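Local coordinates for protein histone-lysine N-methyltransferase, H3 lysine-9 specific SUVH6 (Arabidopsis thaliana, PDB 6A5K) that transfers methyl groups from S-adenosylmethionine to a lysine of histone H3 and carries an SRA domain that probably recognises methylated DNA, at residues P70-G75 / Y190-L195; K106-I111 / T169-I174; Y196-Y201 / F213-R218. The protein carries 1 engineered substitution. All coordinates share one frame; numbering follows the deposited sequence.

Contact 1: residues P70-G75 / Y190-L195; sequences PGVEVG and YVYDGL
In the SRA domain, the loop leading into strand 77-78 reaches strand 190-205 where Gly75 N bonds to Tyr192 O. This hydrogen bond is short, 2.7 Å, and almost straight, 176° at the hydrogen. Glycine suits position 75 because, at its positive phi, a CB would collide with the carbonyl O of Val74. Tyr192 holds CG anti to its backbone N (chi1 178°), and the ring beyond lies against residues 72 to 74. Its CD2 does most of the touching: Glu73 O comes up in the ring plane at that edge, 3.5 Å away, while Val72 CG1 meets the same carbon obliquely at 3.8 Å. Within its own strand, Gly194 N sits above one face, toward the rim. Val74 CG2 lies 3.8 Å from Gly194 CA; a CB there would press on that methyl and, phi being positive, on Asp193 O. An alanine in place of Tyr192 lacks the ring and would probably leave a gap beside Val72 CG1 and Glu73 O. Arg172 touches the tyrosine from the neighbouring strand 171-176. Further backbone bonds join Tyr192 to Asp76 and Tyr190 to Phe78, the pattern of a short antiparallel strand added to the long strand of the SRA sheet.

Contact 2: residues K106-I111 / T169-I174; sequences KVATSI and TPVRVI
The guanidinium of Arg172 carries Thr109 O over the centre of one face, 3.7 Å above the plane, with Ser110 CB approaching obliquely. Its NH1 is held by the backbone oxygens of Ile65 and Gly67 and its NH2 by that of Ile89, so several bonds fix its rotation, as suits a buried arginine. Thr109 O also accepts Arg172 N at 2.9 Å, the donor tilted 32° from the carbonyl plane, and a water at 2.8 Å that donates a second bond to Pro170 O. Strands 105-113 and 171-176 run parallel here: Ile111 N reaches Arg172 O at 2.9 Å, and Ile111 O receives Ile174 N at 2.8 Å. On the other flank, Thr109 and Ser110 together pair with the single residue Asp98 of strand 97-102, a classic beta bulge, and Ser110 OG bonds to His90. The face bearing Ile111 and Val173 is apolar and suits beta-branched residues. Ile111 CG1, set between the backbone N and the carbonyl carbon (chi1 62°), lies beside Val173 CG2 at 3.9 Å, while its CG2 meets Val171 CG1 crosswise at 4.2 Å. Where the strands part, a second water lies among Ala108 O, Pro170 O and Thr169 OG1, which is also 3.6 Å from Val107 CB.

Contact 3: residues Y196-Y201 / F213-R218; sequences YLVEKY and FKFQLR
Glu199 reaches across to both Gln216 and Arg218, using one carboxylate oxygen for each. OE2 makes a salt bridge with Arg218 NE, 2.7 Å away and in the plane of the guanidinium; the oxygen is met on its syn side, though somewhat out of the carboxylate plane, and the two flat groups are turned 46° against each other. OE1 accepts Gln216 NE2, also at 2.7 Å, the oxygen lying close to the amide plane although carboxylate and amide stand 48° apart. Arg218 carries CG anti to the backbone N, and a bend at its third torsion sets where NE lies. A beta bulge brings the acid to this position: the register of the antiparallel strands shifts by one between Val198 and Lys200, and Glu199 N and Lys200 O bond to O and N of the same residue, Gln216. The buried Lys200 N has no hydrogen-bond partner.

On the face of Val198 and Tyr201 the packing is apolar. Val198 and Leu217 lie side by side, CG2 to CD2 at 4.1 Å. Tyr201 and Phe215 point the same way with planes 26° apart, but the rings are slid past each other, so the close touch is Tyr201 CB on Phe215 CD2, 3.4 Å. Phe213 brings CD2 to the tyrosine's edge, 3.9 Å from Tyr201 CD1. Helix 156-167 packs on this face through Leu161 and Ile165. Arg218 has two acidic partners, Glu199 at NE and Asp125 at NH1; its positive charge would be expected to favour the ionised form of both acids.

In the fold
All three contacts reach one mixed sheet of the SRA domain, and strand 190-205 ties them together: its beginning serves contact 1 and the following residues contact 3, while strand 171-176 of contact 2 pairs beside it, through Asp193 and Gly194 to Val173 and through Tyr196 to Val171. Contact 2 is the most thoroughly buried, combining parallel backbone pairing with waters and a buried arginine. Contact 1, also largely buried, joins a loop to the strand by one bond and one aromatic ring. Contact 3, a hairpin some 19 Å from contact 1 between centres, is partly exposed; one face carries mainly charged and amide groups, the face toward helix 156-167 aromatic and aliphatic ones.

Contact 1: residues P70-G75 / Y190-L195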
loop_
_atom_site.group_PDB
_atom_site.type_symbol
_atom_site.label_atom_id
_atom_site.label_comp_id
_atom_site.label_asym_id
_atom_site.label_seq_id
_atom_site.Cartn_x
_atom_site.Cartn_y
_atom_site.Cartn_z
ATOM N N PRO A 70 4.466 -7.021 18.572
ATOM C CA PRO A 70 5.612 -6.241 18.085
ATOM C C PRO A 70 5.575 -6.025 16.569
ATOM O O PRO A 70 5.380 -6.971 15.805
ATOM C CB PRO A 70 6.817 -7.100 18.489
ATOM C CG PRO A 70 6.324 -7.894 19.665
ATOM C CD PRO A 70 4.889 -8.196 19.356
ATOM N N GLY A 71 5.725 -4.777 16.140
ATOM C CA GLY A 71 5.777 -4.481 14.719
ATOM C C GLY A 71 4.420 -4.333 14.049
ATOM O O GLY A 71 4.345 -4.068 12.851
ATOM N N VAL A 72 3.347 -4.511 14.815
ATOM C CA VAL A 72 2.000 -4.298 14.303
ATOM C C VAL A 72 1.425 -3.021 14.908
ATOM O O VAL A 72 1.410 -2.854 16.127
ATOM C CB VAL A 72 1.066 -5.491 14.610
ATOM C CG1 VAL A 72 -0.345 -5.194 14.119
ATOM C CG2 VAL A 72 1.596 -6.760 13.961
ATOM N N GLU A 73 0.946 -2.123 14.057
ATOM C CA GLU A 73 0.553 -0.796 14.520
ATOM C C GLU A 73 -0.913 -0.493 14.252
ATOM O O GLU A 73 -1.469 -0.928 13.243
ATOM C CB GLU A 73 1.447 0.265 13.861
ATOM C CG GLU A 73 2.929 0.078 14.186
ATOM C CD GLU A 73 3.812 1.164 13.604
ATOM O OE1 GLU A 73 3.291 2.023 12.863
ATOM O OE2 GLU A 73 5.031 1.158 13.890
ATOM N N VAL A 74 -1.527 0.256 15.167
ATOM C CA VAL A 74 -2.893 0.733 14.999
ATOM C C VAL A 74 -3.068 1.364 13.617
ATOM O O VAL A 74 -2.253 2.182 13.196
ATOM C CB VAL A 74 -3.265 1.750 16.099
ATOM C CG1 VAL A 74 -4.564 2.473 15.766
ATOM C CG2 VAL A 74 -3.366 1.049 17.456
ATOM N N GLY A 75 -4.109 0.952 12.902
ATOM C CA GLY A 75 -4.366 1.464 11.568
ATOM C C GLY A 75 -3.914 0.537 10.450
ATOM O O GLY A 75 -4.352 0.701 9.305
ATOM N N TYR A 190 -9.570 -5.549 6.308
ATOM C CA TYR A 190 -9.503 -5.607 7.759
ATOM C C TYR A 190 -8.556 -4.537 8.277
ATOM O O TYR A 190 -7.535 -4.257 7.655
ATOM C CB TYR A 190 -9.034 -6.992 8.226
ATOM C CG TYR A 190 -9.891 -8.113 7.707
ATOM C CD1 TYR A 190 -9.575 -8.768 6.520
ATOM C CD2 TYR A 190 -11.039 -8.505 8.390
ATOM C CE1 TYR A 190 -10.379 -9.790 6.034
ATOM C CE2 TYR A 190 -11.839 -9.517 7.911
ATOM C CZ TYR A 190 -11.507 -10.159 6.740
ATOM O OH TYR A 190 -12.316 -11.169 6.275
ATOM N N VAL A 191 -8.897 -3.952 9.420
ATOM C CA VAL A 191 -8.081 -2.907 10.030
ATOM C C VAL A 191 -7.824 -3.198 11.504
ATOM O O VAL A 191 -8.760 -3.479 12.261
ATOM C CB VAL A 191 -8.761 -1.522 9.900
ATOM C CG1 VAL A 191 -7.875 -0.425 10.472
ATOM C CG2 VAL A 191 -9.101 -1.232 8.444
ATOM N N TYR A 192 -6.558 -3.136 11.916
ATOM C CA TYR A 192 -6.216 -3.239 13.333
ATOM C C TYR A 192 -6.542 -1.934 14.071
ATOM O O TYR A 192 -5.882 -0.911 13.860
ATOM C CB TYR A 192 -4.735 -3.592 13.516
ATOM C CG TYR A 192 -4.346 -3.657 14.977
ATOM C CD1 TYR A 192 -5.153 -4.324 15.894
ATOM C CD2 TYR A 192 -3.205 -3.027 15.444
ATOM C CE1 TYR A 192 -4.824 -4.374 17.231
ATOM C CE2 TYR A 192 -2.859 -3.078 16.787
ATOM C CZ TYR A 192 -3.673 -3.752 17.670
ATOM O OH TYR A 192 -3.345 -3.802 18.998
ATOM N N ASP A 193 -7.552 -1.975 14.941
ATOM C CA ASP A 193 -8.033 -0.762 15.602
ATOM C C ASP A 193 -7.513 -0.606 17.030
ATOM O O ASP A 193 -7.851 0.359 17.722
ATOM C CB ASP A 193 -9.563 -0.724 15.595
ATOM C CG ASP A 193 -10.123 -0.096 14.324
ATOM O OD1 ASP A 193 -9.347 0.546 13.575
ATOM O OD2 ASP A 193 -11.338 -0.241 14.074
ATOM N N GLY A 194 -6.676 -1.542 17.461
ATOM C CA GLY A 194 -6.001 -1.412 18.739
ATOM C C GLY A 194 -6.564 -2.263 19.863
ATOM O O GLY A 194 -7.271 -3.252 19.637
ATOM N N LEU A 195 -6.244 -1.855 21.088
ATOM C CA LEU A 195 -6.567 -2.630 22.275
ATOM C C LEU A 195 -7.807 -2.113 22.984
ATOM O O LEU A 195 -7.991 -0.906 23.142
ATOM C CB LEU A 195 -5.384 -2.630 23.244
ATOM C CG LEU A 195 -4.080 -3.224 22.710
ATOM C CD1 LEU A 195 -3.004 -3.171 23.785
ATOM C CD2 LEU A 195 -4.297 -4.645 22.243
#

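Contact 2: residues K106-I111 / T169-I174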
loop_
_atom_site.group_PDB
_atom_site.type_symbol
_atom_site.label_atom_id
_atom_site.label_comp_id
_atom_site.label_asym_id
_atom_site.label_seq_id
_atom_site.Cartn_x
_atom_site.Cartn_y
_atom_site.Cartn_z
ATOM N N LYS A 106 -9.353 -18.882 30.659
ATOM C CA LYS A 106 -8.961 -18.459 29.327
ATOM C C LYS A 106 -9.544 -17.081 29.094
ATOM O O LYS A 106 -10.667 -16.804 29.515
ATOM C CB LYS A 106 -9.444 -19.447 28.263
ATOM C CG LYS A 106 -8.762 -20.805 28.332
ATOM C CD LYS A 106 -9.548 -21.865 27.582
ATOM C CE LYS A 106 -8.827 -23.211 27.610
ATOM N NZ LYS A 106 -9.660 -24.311 27.047
ATOM N N VAL A 107 -8.769 -16.208 28.460
ATOM C CA VAL A 107 -9.250 -14.879 28.125
ATOM C C VAL A 107 -9.062 -14.663 26.640
ATOM O O VAL A 107 -8.176 -15.264 26.030
ATOM C CB VAL A 107 -8.518 -13.769 28.907
ATOM C CG1 VAL A 107 -8.760 -13.920 30.407
ATOM C CG2 VAL A 107 -7.021 -13.766 28.577
ATOM N N ALA A 108 -9.903 -13.819 26.054
ATOM C CA ALA A 108 -9.769 -13.501 24.638
ATOM C C ALA A 108 -8.475 -12.748 24.374
ATOM O O ALA A 108 -8.057 -11.912 25.176
ATOM C CB ALA A 108 -10.950 -12.687 24.157
ATOM N N THR A 109 -7.850 -13.037 23.240
ATOM C CA THR A 109 -6.677 -12.291 22.819
ATOM C C THR A 109 -7.051 -11.338 21.694
ATOM O O THR A 109 -6.505 -10.236 21.590
ATOM C CB THR A 109 -5.562 -13.217 22.338
ATOM O OG1 THR A 109 -6.096 -14.112 21.353
ATOM C CG2 THR A 109 -4.990 -14.021 23.512
ATOM N N SER A 110 -7.976 -11.765 20.839
ATOM C CA SER A 110 -8.322 -10.914 19.700
ATOM C C SER A 110 -9.681 -11.256 19.127
ATOM O O SER A 110 -10.121 -12.391 19.223
ATOM C CB SER A 110 -7.258 -11.027 18.604
ATOM O OG SER A 110 -7.194 -12.353 18.114
ATOM N N ILE A 111 -10.357 -10.268 18.549
ATOM C CA ILE A 111 -11.609 -10.527 17.855
ATOM C C ILE A 111 -11.622 -9.854 16.489
ATOM O O ILE A 111 -11.035 -8.787 16.302
ATOM C CB ILE A 111 -12.845 -10.042 18.662
ATOM C CG1 ILE A 111 -12.801 -8.528 18.881
ATOM C CG2 ILE A 111 -12.945 -10.789 19.990
ATOM C CD1 ILE A 111 -14.004 -7.979 19.664
ATOM N N THR A 169 -8.269 -7.931 31.026
ATOM C CA THR A 169 -7.125 -8.104 30.140
ATOM C C THR A 169 -7.433 -7.540 28.752
ATOM O O THR A 169 -8.584 -7.555 28.317
ATOM C CB THR A 169 -6.741 -9.588 30.033
ATOM O OG1 THR A 169 -7.930 -10.368 29.868
ATOM C CG2 THR A 169 -6.023 -10.040 31.296
ATOM N N PRO A 170 -6.403 -7.035 28.051
ATOM C CA PRO A 170 -6.645 -6.377 26.761
ATOM C C PRO A 170 -7.071 -7.341 25.648
ATOM O O PRO A 170 -6.715 -8.522 25.660
ATOM C CB PRO A 170 -5.289 -5.737 26.440
ATOM C CG PRO A 170 -4.297 -6.631 27.114
ATOM C CD PRO A 170 -4.969 -7.057 28.398
ATOM N N VAL A 171 -7.838 -6.817 24.697
ATOM C CA VAL A 171 -8.303 -7.578 23.545
ATOM C C VAL A 171 -7.983 -6.798 22.268
ATOM O O VAL A 171 -8.365 -5.631 22.139
ATOM C CB VAL A 171 -9.829 -7.851 23.617
ATOM C CG1 VAL A 171 -10.314 -8.589 22.363
ATOM C CG2 VAL A 171 -10.184 -8.633 24.880
ATOM N N ARG A 172 -7.281 -7.423 21.328
ATOM C CA ARG A 172 -7.043 -6.768 20.041
ATOM C C ARG A 172 -8.313 -6.786 19.203
ATOM O O ARG A 172 -8.939 -7.828 19.035
ATOM C CB ARG A 172 -5.900 -7.441 19.271
ATOM C CG ARG A 172 -4.522 -7.209 19.860
ATOM C CD ARG A 172 -3.415 -7.842 18.998
ATOM N NE ARG A 172 -3.578 -9.289 18.879
ATOM C CZ ARG A 172 -3.208 -10.168 19.808
ATOM N NH1 ARG A 172 -2.661 -9.751 20.941
ATOM N NH2 ARG A 172 -3.401 -11.466 19.610
ATOM N N VAL A 173 -8.699 -5.633 18.669
ATOM C CA VAL A 173 -9.852 -5.593 17.790
ATOM C C VAL A 173 -9.428 -5.393 16.334
ATOM O O VAL A 173 -8.766 -4.410 15.994
ATOM C CB VAL A 173 -10.836 -4.483 18.213
ATOM C CG1 VAL A 173 -11.876 -4.234 17.121
ATOM C CG2 VAL A 173 -11.511 -4.860 19.530
ATOM N N ILE A 174 -9.776 -6.365 15.496
ATOM C CA ILE A 174 -9.593 -6.260 14.053
ATOM C C ILE A 174 -10.970 -6.002 13.450
ATOM O O ILE A 174 -11.884 -6.825 13.566
ATOM C CB ILE A 174 -8.956 -7.528 13.436
ATOM C CG1 ILE A 174 -7.538 -7.759 13.978
ATOM C CG2 ILE A 174 -8.896 -7.432 11.915
ATOM C CD1 ILE A 174 -7.493 -8.580 15.253
HETATM O O HOH W 1 -8.523 -10.480 27.302
HETATM O O HOH W 2 -4.895 -9.029 23.550
#

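Contact 3: residues Y196-Y201 / F213-R218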
loop_
_atom_site.group_PDB
_atom_site.type_symbol
_atom_site.label_atom_id
_atom_site.label_comp_id
_atom_site.label_asym_id
_atom_site.label_seq_id
_atom_site.Cartn_x
_atom_site.Cartn_y
_atom_site.Cartn_z
ATOM N N TYR A 196 -8.652 -3.048 23.410
ATOM C CA TYR A 196 -9.906 -2.728 24.075
ATOM C C TYR A 196 -10.033 -3.522 25.371
ATOM O O TYR A 196 -9.366 -4.544 25.552
ATOM C CB TYR A 196 -11.104 -3.045 23.171
ATOM C CG TYR A 196 -11.332 -2.095 22.013
ATOM C CD1 TYR A 196 -12.507 -1.359 21.922
ATOM C CD2 TYR A 196 -10.383 -1.950 21.000
ATOM C CE1 TYR A 196 -12.733 -0.493 20.863
ATOM C CE2 TYR A 196 -10.599 -1.088 19.937
ATOM C CZ TYR A 196 -11.773 -0.366 19.870
ATOM O OH TYR A 196 -11.994 0.496 18.817
ATOM N N LEU A 197 -10.901 -3.052 26.262
ATOM C CA LEU A 197 -11.283 -3.819 27.436
ATOM C C LEU A 197 -12.735 -4.244 27.284
ATOM O O LEU A 197 -13.544 -3.502 26.726
ATOM C CB LEU A 197 -11.097 -3.005 28.720
ATOM C CG LEU A 197 -9.659 -2.646 29.114
ATOM C CD1 LEU A 197 -9.633 -1.760 30.353
ATOM C CD2 LEU A 197 -8.824 -3.899 29.343
ATOM N N VAL A 198 -13.067 -5.435 27.770
ATOM C CA VAL A 198 -14.453 -5.892 27.749
ATOM C C VAL A 198 -15.147 -5.479 29.055
ATOM O O VAL A 198 -14.686 -5.809 30.147
ATOM C CB VAL A 198 -14.544 -7.422 27.554
ATOM C CG1 VAL A 198 -15.926 -7.810 27.057
ATOM C CG2 VAL A 198 -13.467 -7.898 26.560
ATOM N N GLU A 199 -16.250 -4.751 28.933
ATOM C CA GLU A 199 -16.908 -4.140 30.087
ATOM C C GLU A 199 -18.090 -4.950 30.602
ATOM O O GLU A 199 -18.304 -5.054 31.811
ATOM C CB GLU A 199 -17.376 -2.723 29.741
ATOM C CG GLU A 199 -16.249 -1.757 29.425
ATOM C CD GLU A 199 -16.739 -0.335 29.230
ATOM O OE1 GLU A 199 -17.856 -0.154 28.702
ATOM O OE2 GLU A 199 -16.006 0.603 29.610
ATOM N N LYS A 200 -18.868 -5.510 29.685
ATOM C CA LYS A 200 -20.046 -6.278 30.071
ATOM C C LYS A 200 -20.531 -7.127 28.915
ATOM O O LYS A 200 -20.155 -6.903 27.762
ATOM C CB LYS A 200 -21.174 -5.350 30.537
ATOM C CG LYS A 200 -21.739 -4.466 29.435
ATOM C CD LYS A 200 -22.882 -3.592 29.958
ATOM C CE LYS A 200 -23.285 -2.530 28.942
ATOM N NZ LYS A 200 -24.355 -1.630 29.473
ATOM N N TYR A 201 -21.365 -8.111 29.226
ATOM C CA TYR A 201 -22.016 -8.876 28.182
ATOM C C TYR A 201 -23.469 -9.138 28.546
ATOM O O TYR A 201 -23.883 -9.005 29.701
ATOM C CB TYR A 201 -21.275 -10.189 27.916
ATOM C CG TYR A 201 -21.568 -11.309 28.887
ATOM C CD1 TYR A 201 -22.451 -12.323 28.551
ATOM C CD2 TYR A 201 -20.950 -11.363 30.127
ATOM C CE1 TYR A 201 -22.725 -13.353 29.430
ATOM C CE2 TYR A 201 -21.213 -12.391 31.013
ATOM C CZ TYR A 201 -22.101 -13.382 30.657
ATOM O OH TYR A 201 -22.371 -14.408 31.528
ATOM N N PHE A 213 -25.065 -14.059 22.309
ATOM C CA PHE A 213 -24.340 -13.233 23.267
ATOM C C PHE A 213 -23.817 -11.961 22.616
ATOM O O PHE A 213 -23.340 -11.984 21.480
ATOM C CB PHE A 213 -23.175 -14.010 23.888
ATOM C CG PHE A 213 -23.607 -15.153 24.751
ATOM C CD1 PHE A 213 -23.710 -16.435 24.233
ATOM C CD2 PHE A 213 -23.922 -14.947 26.083
ATOM C CE1 PHE A 213 -24.114 -17.489 25.034
ATOM C CE2 PHE A 213 -24.330 -15.998 26.889
ATOM C CZ PHE A 213 -24.425 -17.269 26.364
ATOM N N LYS A 214 -23.905 -10.854 23.347
ATOM C CA LYS A 214 -23.351 -9.589 22.892
ATOM C C LYS A 214 -22.438 -9.017 23.973
ATOM O O LYS A 214 -22.695 -9.186 25.162
ATOM C CB LYS A 214 -24.463 -8.602 22.542
ATOM C CG LYS A 214 -25.356 -9.072 21.403
ATOM C CD LYS A 214 -25.651 -7.950 20.427
ATOM C CE LYS A 214 -26.425 -8.460 19.223
ATOM N NZ LYS A 214 -26.561 -7.415 18.167
ATOM N N PHE A 215 -21.376 -8.343 23.546
ATOM C CA PHE A 215 -20.334 -7.851 24.442
ATOM C C PHE A 215 -20.096 -6.372 24.170
ATOM O O PHE A 215 -20.083 -5.950 23.016
ATOM C CB PHE A 215 -19.022 -8.635 24.242
ATOM C CG PHE A 215 -19.157 -10.122 24.442
ATOM C CD1 PHE A 215 -19.644 -10.933 23.423
ATOM C CD2 PHE A 215 -18.776 -10.712 25.640
ATOM C CE1 PHE A 215 -19.763 -12.303 23.601
ATOM C CE2 PHE A 215 -18.889 -12.081 25.828
ATOM C CZ PHE A 215 -19.387 -12.878 24.808
ATOM N N GLN A 216 -19.908 -5.579 25.218
ATOM C CA GLN A 216 -19.510 -4.192 25.016
ATOM C C GLN A 216 -18.036 -4.022 25.352
ATOM O O GLN A 216 -17.601 -4.382 26.437
ATOM C CB GLN A 216 -20.358 -3.236 25.861
ATOM C CG GLN A 216 -19.862 -1.800 25.826
ATOM C CD GLN A 216 -20.781 -0.852 26.555
ATOM O OE1 GLN A 216 -21.922 -0.649 26.149
ATOM N NE2 GLN A 216 -20.292 -0.264 27.637
ATOM N N LEU A 217 -17.276 -3.480 24.408
ATOM C CA LEU A 217 -15.860 -3.205 24.612
ATOM C C LEU A 217 -15.598 -1.708 24.531
ATOM O O LEU A 217 -16.286 -0.990 23.807
ATOM C CB LEU A 217 -14.998 -3.939 23.580
ATOM C CG LEU A 217 -15.017 -5.471 23.560
ATOM C CD1 LEU A 217 -16.239 -6.003 22.817
ATOM C CD2 LEU A 217 -13.731 -6.030 22.954
ATOM N N ARG A 218 -14.602 -1.242 25.277
ATOM C CA ARG A 218 -14.216 0.163 25.241
ATOM C C ARG A 218 -12.713 0.287 25.006
ATOM O O ARG A 218 -11.908 -0.395 25.645
ATOM C CB ARG A 218 -14.620 0.884 26.534
ATOM C CG ARG A 218 -14.325 2.379 26.513
ATOM C CD ARG A 218 -14.693 3.049 27.837
ATOM N NE ARG A 218 -16.105 2.874 28.170
ATOM C CZ ARG A 218 -17.068 3.723 27.822
ATOM N NH1 ARG A 218 -16.774 4.812 27.124
ATOM N NH2 ARG A 218 -18.325 3.483 28.169
#